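Local coordinates for protein myosin regulatory light chain (Physarum polycephalum, PDB 2BL0) that binds calcium through an EF-hand loop and, as the regulatory light chain of a myosin II, forms part of the myosin regulatory domain, at residues E10-F15 with I59-F64; I23-L28 with A42-M47; D79-A84 with N135-M140. All coordinates share one frame; numbering follows the deposited sequence.

Interaction 1: residues E10-F15 with I59-F64; sequences EAFELF and IQFPEF. With CA (calcium ion), chain E.
Phe12 reaches from helix 3-15 into the start of helix 61-72 and touches Phe61, Phe64 and the end of strand 58-60 before them. Its CB bond points toward helix 61-72, and CG is anti to the backbone N (chi1 -177°). Phe61 CB stands over one face, 4.0 Å from the centroid of the Phe12 ring, in a CH-pi contact. The edge of the Phe61 ring is turned to the face of the Phe12 ring, an offset edge-to-face pair with planes at 63°. Phe12 CZ lies 3.4 Å from Phe61 N. Ile59 O lies at the edge of the Phe12 ring, near its plane, 3.5 Å from CZ. Phe64 lies antiparallel to Phe12, and Phe12 CD1 meets Phe64 CB at 3.7 Å. Phe64 CZ then reaches the edge of the Phe15 ring. An alanine in place of Phe12 would probably open a gap between Phe61, Phe64 and Ile59 O where the ring lay, and leave Phe61 without this aromatic partner. Gln60 is the N-cap residue of helix 61-72. Its N donates to Glu63 OE1 at 2.8 Å, on the anti lone pair. Both carboxylate oxygens of Glu63 bind the calcium ion, with Asp52, Thr54, Asn56 and the backbone O of Lys58 completing the protein ligands. Strand 22-24 flanks the cluster: Ile23 touches Phe12 and Phe15 and pairs with Ile59. Helix 41-51 packs on Ile59 through Phe48 and Ala51.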
# COMPACT_ATOMS: atom_id res chain seq x y z
N GLU C 10 27.75 -5.75 -5.40
CA GLU C 10 28.64 -4.66 -5.79
C GLU C 10 29.52 -4.23 -4.60
O GLU C 10 30.71 -4.02 -4.76
CB GLU C 10 27.84 -3.47 -6.36
CG GLU C 10 27.29 -3.74 -7.74
CD GLU C 10 26.26 -2.73 -8.22
OE1 GLU C 10 25.89 -1.83 -7.45
OE2 GLU C 10 25.80 -2.85 -9.38
N ALA C 11 28.92 -4.13 -3.42
CA ALA C 11 29.65 -3.77 -2.21
C ALA C 11 30.69 -4.81 -1.88
O ALA C 11 31.83 -4.49 -1.56
CB ALA C 11 28.71 -3.59 -1.05
N PHE C 12 30.28 -6.09 -1.90
CA PHE C 12 31.21 -7.17 -1.62
C PHE C 12 32.42 -7.10 -2.58
O PHE C 12 33.57 -7.30 -2.18
CB PHE C 12 30.50 -8.52 -1.75
CG PHE C 12 31.37 -9.70 -1.41
CD1 PHE C 12 31.48 -10.12 -0.10
CD2 PHE C 12 32.08 -10.35 -2.40
CE1 PHE C 12 32.30 -11.21 0.22
CE2 PHE C 12 32.91 -11.42 -2.10
CZ PHE C 12 33.01 -11.86 -0.78
N GLU C 13 32.13 -6.84 -3.85
CA GLU C 13 33.18 -6.75 -4.86
C GLU C 13 34.16 -5.62 -4.51
O GLU C 13 35.37 -5.78 -4.67
CB GLU C 13 32.58 -6.53 -6.25
CG GLU C 13 31.95 -7.78 -6.86
CD GLU C 13 32.92 -8.93 -6.93
OE1 GLU C 13 33.87 -8.87 -7.73
OE2 GLU C 13 32.74 -9.89 -6.15
N LEU C 14 33.66 -4.50 -4.02
CA LEU C 14 34.55 -3.39 -3.61
C LEU C 14 35.39 -3.81 -2.43
O LEU C 14 36.56 -3.45 -2.34
CB LEU C 14 33.76 -2.13 -3.22
CG LEU C 14 33.16 -1.27 -4.33
CD1 LEU C 14 32.70 0.06 -3.72
CD2 LEU C 14 34.15 -1.03 -5.47
N PHE C 15 34.80 -4.60 -1.53
CA PHE C 15 35.53 -5.09 -0.36
C PHE C 15 36.50 -6.24 -0.70
O PHE C 15 37.28 -6.67 0.17
CB PHE C 15 34.56 -5.56 0.73
CG PHE C 15 33.54 -4.52 1.16
CD1 PHE C 15 33.80 -3.14 1.03
CD2 PHE C 15 32.32 -4.90 1.69
CE1 PHE C 15 32.86 -2.21 1.39
CE2 PHE C 15 31.39 -3.97 2.07
CZ PHE C 15 31.65 -2.63 1.93
N ILE C 59 35.07 -15.01 4.44
CA ILE C 59 33.70 -14.60 4.18
C ILE C 59 33.45 -14.70 2.67
O ILE C 59 34.03 -13.93 1.90
CB ILE C 59 33.45 -13.12 4.63
CG1 ILE C 59 33.78 -12.91 6.12
CG2 ILE C 59 31.98 -12.73 4.32
CD1 ILE C 59 33.86 -11.45 6.54
N GLN C 60 32.62 -15.65 2.26
CA GLN C 60 32.21 -15.77 0.86
C GLN C 60 31.06 -14.80 0.60
O GLN C 60 30.36 -14.41 1.52
CB GLN C 60 31.71 -17.19 0.54
CG GLN C 60 32.58 -18.36 1.02
CD GLN C 60 34.02 -18.30 0.54
OE1 GLN C 60 34.95 -18.71 1.28
NE2 GLN C 60 34.23 -17.81 -0.69
N PHE C 61 30.81 -14.45 -0.66
CA PHE C 61 29.66 -13.62 -0.96
C PHE C 61 28.34 -14.16 -0.37
O PHE C 61 27.62 -13.41 0.26
CB PHE C 61 29.49 -13.32 -2.46
CG PHE C 61 28.25 -12.54 -2.75
CD1 PHE C 61 28.07 -11.30 -2.17
CD2 PHE C 61 27.22 -13.08 -3.52
CE1 PHE C 61 26.91 -10.57 -2.37
CE2 PHE C 61 26.06 -12.35 -3.74
CZ PHE C 61 25.90 -11.09 -3.15
N PRO C 62 27.97 -15.43 -0.59
CA PRO C 62 26.70 -15.90 -0.00
C PRO C 62 26.57 -15.70 1.51
O PRO C 62 25.46 -15.47 1.99
CB PRO C 62 26.64 -17.36 -0.39
CG PRO C 62 27.46 -17.44 -1.69
CD PRO C 62 28.57 -16.44 -1.48
N GLU C 63 27.69 -15.79 2.24
CA GLU C 63 27.72 -15.54 3.69
C GLU C 63 27.44 -14.06 4.00
O GLU C 63 26.64 -13.75 4.87
CB GLU C 63 29.06 -15.96 4.27
CG GLU C 63 29.29 -17.47 4.29
CD GLU C 63 30.66 -17.82 4.83
OE1 GLU C 63 31.63 -17.43 4.18
OE2 GLU C 63 30.82 -18.40 5.93
N PHE C 64 28.13 -13.17 3.29
CA PHE C 64 27.93 -11.73 3.41
C PHE C 64 26.47 -11.39 3.06
O PHE C 64 25.82 -10.65 3.78
CB PHE C 64 28.90 -11.03 2.46
CG PHE C 64 28.73 -9.53 2.38
CD1 PHE C 64 29.23 -8.71 3.39
CD2 PHE C 64 28.09 -8.94 1.29
CE1 PHE C 64 29.09 -7.33 3.33
CE2 PHE C 64 27.95 -7.55 1.21
CZ PHE C 64 28.45 -6.74 2.24
CA CA E . 33.20 -18.78 5.57

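Interaction 2: residues I23-L28 with A42-M47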
# COMPACT_ATOMS: atom_id res chain seq x y z
N ILE C 23 36.70 -12.63 1.83
CA ILE C 23 37.28 -11.65 2.74
C ILE C 23 37.82 -12.35 3.95
O ILE C 23 37.05 -12.97 4.69
CB ILE C 23 36.25 -10.62 3.18
CG1 ILE C 23 35.61 -9.94 1.96
CG2 ILE C 23 36.90 -9.62 4.17
CD1 ILE C 23 34.42 -9.08 2.30
N THR C 24 39.12 -12.20 4.17
CA THR C 24 39.77 -12.74 5.35
C THR C 24 39.78 -11.69 6.45
O THR C 24 39.46 -10.54 6.20
CB THR C 24 41.22 -13.13 5.02
OG1 THR C 24 41.94 -11.97 4.56
CG2 THR C 24 41.29 -14.09 3.86
N LYS C 25 40.17 -12.09 7.66
CA LYS C 25 40.33 -11.13 8.76
C LYS C 25 41.33 -10.05 8.37
O LYS C 25 41.05 -8.88 8.57
CB LYS C 25 40.78 -11.79 10.06
CG LYS C 25 39.64 -12.35 10.86
CD LYS C 25 40.09 -12.80 12.24
CE LYS C 25 38.92 -13.36 13.03
NZ LYS C 25 39.23 -13.41 14.50
N GLU C 26 42.47 -10.48 7.85
CA GLU C 26 43.50 -9.60 7.28
C GLU C 26 42.91 -8.61 6.26
O GLU C 26 43.16 -7.39 6.32
CB GLU C 26 44.57 -10.49 6.63
CG GLU C 26 45.83 -9.81 6.16
CD GLU C 26 46.77 -9.36 7.28
OE1 GLU C 26 46.91 -10.05 8.32
OE2 GLU C 26 47.38 -8.30 7.10
N GLY C 27 42.12 -9.12 5.33
CA GLY C 27 41.50 -8.27 4.33
C GLY C 27 40.47 -7.32 4.91
O GLY C 27 40.39 -6.17 4.49
N LEU C 28 39.70 -7.78 5.90
CA LEU C 28 38.67 -6.92 6.48
C LEU C 28 39.31 -5.75 7.23
O LEU C 28 38.83 -4.61 7.12
CB LEU C 28 37.73 -7.70 7.39
CG LEU C 28 36.57 -6.85 7.95
CD1 LEU C 28 35.70 -6.22 6.86
CD2 LEU C 28 35.74 -7.73 8.86
N ALA C 42 37.10 -6.14 20.07
CA ALA C 42 35.98 -7.04 20.34
C ALA C 42 34.90 -6.92 19.28
O ALA C 42 34.36 -7.92 18.84
CB ALA C 42 35.38 -6.78 21.72
N ALA C 43 34.58 -5.69 18.90
CA ALA C 43 33.60 -5.46 17.85
C ALA C 43 34.08 -5.98 16.49
O ALA C 43 33.27 -6.42 15.71
CB ALA C 43 33.22 -3.98 17.78
N PHE C 44 35.39 -5.95 16.22
CA PHE C 44 35.93 -6.49 14.97
C PHE C 44 35.75 -7.99 14.89
O PHE C 44 35.27 -8.52 13.88
CB PHE C 44 37.42 -6.16 14.78
CG PHE C 44 38.02 -6.79 13.55
CD1 PHE C 44 37.88 -6.18 12.31
CD2 PHE C 44 38.66 -8.02 13.63
CE1 PHE C 44 38.41 -6.76 11.19
CE2 PHE C 44 39.18 -8.62 12.50
CZ PHE C 44 39.05 -7.99 11.26
N ASN C 45 36.14 -8.70 15.93
CA ASN C 45 35.96 -10.15 15.93
C ASN C 45 34.50 -10.51 15.81
O ASN C 45 34.15 -11.45 15.09
CB ASN C 45 36.56 -10.78 17.20
CG ASN C 45 38.07 -10.73 17.21
OD1 ASN C 45 38.70 -10.75 16.15
ND2 ASN C 45 38.66 -10.64 18.40
N GLU C 46 33.63 -9.74 16.48
CA GLU C 46 32.18 -9.97 16.42
C GLU C 46 31.67 -9.79 14.99
O GLU C 46 30.92 -10.62 14.49
CB GLU C 46 31.46 -8.99 17.36
CG GLU C 46 29.95 -8.94 17.30
CD GLU C 46 29.40 -7.87 18.25
OE1 GLU C 46 29.73 -6.67 18.08
OE2 GLU C 46 28.65 -8.24 19.18
N MET C 47 32.10 -8.72 14.32
CA MET C 47 31.59 -8.44 12.98
C MET C 47 32.11 -9.48 11.99
O MET C 47 31.38 -9.91 11.10
CB MET C 47 31.88 -7.00 12.53
CG MET C 47 33.21 -6.76 11.78
SD MET C 47 33.50 -5.02 11.41
CE MET C 47 32.56 -4.82 9.99
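Phe44 lays its ring alongside Leu28, and the two side chains overlap head to tail. Phe44 CE1 is 3.7 Å from Leu28 CD2 and equally close to Leu28 CG. Leu28 CG is anti to the backbone N (chi1 -176°), which puts CG itself against Phe44 CE1. The methyl Leu28 CD2 also meets Met47 CG at 4.0 Å, so one branch touches two residues a helical turn apart. Lys25 O sits at the edge of the Phe44 ring, near its plane, 3.5 Å from CZ. Lys25 CG is 4.1 Å from Phe44 CE2. Beyond CG the lysine chain is extended, and it carries the ammonium group over to Asn45. There Lys25 NZ donates to Asn45 OD1 at 3.2 Å. The donor stands above the carbonyl plane, 55° out of it. This polar bridge lies at the exposed border of the contact, while Leu28, Phe44 and Met47 are buried. Thr24 is the N-cap of helix 25-35, and its OG1 accepts from Gly27 N at 3.0 Å. Leu32 and Val39 add to the apolar layer around Phe44 and Met47. An aromatic side chain of another protein chain packs on Leu28. The arrangement belongs to a paired EF-hand domain, where the exiting helix of the first hand packs against the entering helix of the second.

Interaction 3: residues D79-A84 with N135-M140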
# COMPACT_ATOMS: atom_id res chain seq x y z
N ASP C 79 14.48 5.67 -3.93
CA ASP C 79 13.33 6.16 -4.70
C ASP C 79 12.01 5.66 -4.15
O ASP C 79 11.01 6.37 -4.19
CB ASP C 79 13.44 5.71 -6.17
CG ASP C 79 14.52 6.45 -6.94
OD1 ASP C 79 15.40 7.08 -6.32
OD2 ASP C 79 14.59 6.45 -8.19
N ILE C 80 11.98 4.43 -3.66
CA ILE C 80 10.73 3.88 -3.14
C ILE C 80 10.38 4.56 -1.82
O ILE C 80 9.21 4.84 -1.57
CB ILE C 80 10.79 2.34 -3.04
CG1 ILE C 80 10.57 1.75 -4.44
CG2 ILE C 80 9.73 1.80 -2.07
CD1 ILE C 80 10.88 0.30 -4.57
N LEU C 81 11.39 4.84 -1.00
CA LEU C 81 11.18 5.54 0.27
C LEU C 81 10.77 6.99 0.03
O LEU C 81 9.89 7.52 0.73
CB LEU C 81 12.45 5.45 1.14
CG LEU C 81 12.45 6.20 2.47
CD1 LEU C 81 11.26 5.81 3.35
CD2 LEU C 81 13.75 5.99 3.23
N ARG C 82 11.38 7.63 -0.96
CA ARG C 82 11.04 9.00 -1.33
C ARG C 82 9.58 9.12 -1.75
O ARG C 82 8.86 9.99 -1.25
CB ARG C 82 11.95 9.47 -2.48
CG ARG C 82 11.59 10.86 -3.05
CD ARG C 82 12.63 11.43 -4.02
NE ARG C 82 14.00 11.15 -3.61
CZ ARG C 82 14.61 11.73 -2.58
NH1 ARG C 82 14.01 12.67 -1.85
NH2 ARG C 82 15.85 11.38 -2.28
N GLN C 83 9.17 8.25 -2.66
CA GLN C 83 7.78 8.13 -3.12
C GLN C 83 6.80 7.86 -1.98
O GLN C 83 5.65 8.32 -2.04
CB GLN C 83 7.64 6.99 -4.12
CG GLN C 83 8.12 7.26 -5.52
CD GLN C 83 7.81 6.10 -6.45
OE1 GLN C 83 6.65 5.76 -6.64
NE2 GLN C 83 8.85 5.49 -7.02
N ALA C 84 7.22 7.09 -0.98
CA ALA C 84 6.37 6.74 0.15
C ALA C 84 6.10 7.98 0.99
O ALA C 84 4.98 8.19 1.46
CB ALA C 84 7.00 5.65 0.99
N ASN C 135 16.14 14.53 6.05
CA ASN C 135 17.14 14.28 7.11
C ASN C 135 17.24 12.80 7.42
O ASN C 135 18.33 12.30 7.67
CB ASN C 135 16.80 15.06 8.38
CG ASN C 135 16.98 16.55 8.22
OD1 ASN C 135 16.77 17.09 7.13
ND2 ASN C 135 17.39 17.23 9.29
N PHE C 136 16.11 12.09 7.37
CA PHE C 136 16.12 10.63 7.55
C PHE C 136 16.68 9.89 6.33
O PHE C 136 17.55 9.02 6.47
CB PHE C 136 14.72 10.09 7.86
CG PHE C 136 14.66 8.58 7.83
CD1 PHE C 136 13.86 7.91 6.91
CD2 PHE C 136 15.43 7.82 8.70
CE1 PHE C 136 13.81 6.53 6.88
CE2 PHE C 136 15.40 6.44 8.67
CZ PHE C 136 14.59 5.79 7.75
N ILE C 137 16.17 10.22 5.15
CA ILE C 137 16.57 9.52 3.93
C ILE C 137 18.06 9.62 3.69
O ILE C 137 18.72 8.63 3.41
CB ILE C 137 15.87 10.11 2.70
CG1 ILE C 137 14.36 9.87 2.74
CG2 ILE C 137 16.44 9.51 1.42
CD1 ILE C 137 13.63 10.52 1.61
N ASN C 138 18.57 10.85 3.77
CA ASN C 138 19.97 11.12 3.48
C ASN C 138 20.92 10.45 4.46
O ASN C 138 22.09 10.30 4.15
CB ASN C 138 20.25 12.63 3.46
CG ASN C 138 19.58 13.33 2.29
OD1 ASN C 138 19.43 14.55 2.29
ND2 ASN C 138 19.18 12.56 1.28
N THR C 139 20.41 10.02 5.61
CA THR C 139 21.23 9.24 6.55
C THR C 139 21.46 7.81 6.08
O THR C 139 22.30 7.10 6.63
CB THR C 139 20.66 9.25 7.98
OG1 THR C 139 19.94 10.46 8.22
CG2 THR C 139 21.80 9.32 8.99
N MET C 140 20.71 7.39 5.06
CA MET C 140 20.82 6.05 4.50
C MET C 140 21.44 6.04 3.10
O MET C 140 22.10 5.08 2.72
CB MET C 140 19.44 5.39 4.50
CG MET C 140 19.39 4.18 5.39
SD MET C 140 17.79 3.64 5.94
CE MET C 140 16.65 4.31 4.74
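The second EF-hand pair of the chain is closed here by its first and last helices, helix 78-87 and helix 134-137 with the turn after it. Leu81 is the central side chain. Its CD2 branch extends toward the last helix. That one methyl touches three residues. Phe136 CE1 is 3.7 Å from Leu81 CD2, with the two side chains crossing at about a right angle. Met140 CE comes equally close to Leu81 CD2, again crossing at about a right angle. Ile137 takes the third place: its CG1 is 4.0 Å from Leu81 CD2. Met140 is bent at chi3 (23°), an angle away from the usual staggered values. Its terminal methyl is thereby turned to the leucine.

Arg82 borders this apolar group. Its chain bends at chi3 (-39°), which sets NE, and the guanidinium comes over to Ile137. Arg82 NH1 lies 4.1 Å from Ile137 CD1, and Arg82 NH2 lies 4.2 Å from Ile137 CG2. These are contacts of the guanidinium with methyl groups. The charge has its strongest partner elsewhere, in a salt bridge from NH2 to Glu78, and NH1 has a long, weak ion pair with Asp134. The aliphatic branches of Ile137 thus lie beside a charged group that is held from outside the two segments.

Phe85 packs on both Phe136 and Ile137, and Ile123 of helix 114-124 packs on Phe136. An aromatic side chain of another protein chain packs on Met140. The contact lies away from the calcium site of this chain. It is an apolar seam between the entering helix of one hand and the exiting helix of the next, as in the paired EF-hand fold.

From the N terminus, helix 3-15 supplies the first half of interaction 1. The chain then passes strand 22-24 and helix 25-35, and interaction 2 closes a short loop when helix 41-51 packs back. Interaction 1 closes only later, at strand 58-60 and helix 61-72, so interaction 2 is nested inside it. The two touch: Ile59 N lies 2.9 Å from Ile23 O, a probable hydrogen bond of the small antiparallel sheet. Together they tie the four helices of the first EF-hand pair. Interaction 3 follows in series and closes the second pair. Its centre is about 25 Å from that of interaction 1, on the opposite side of the chain's centre.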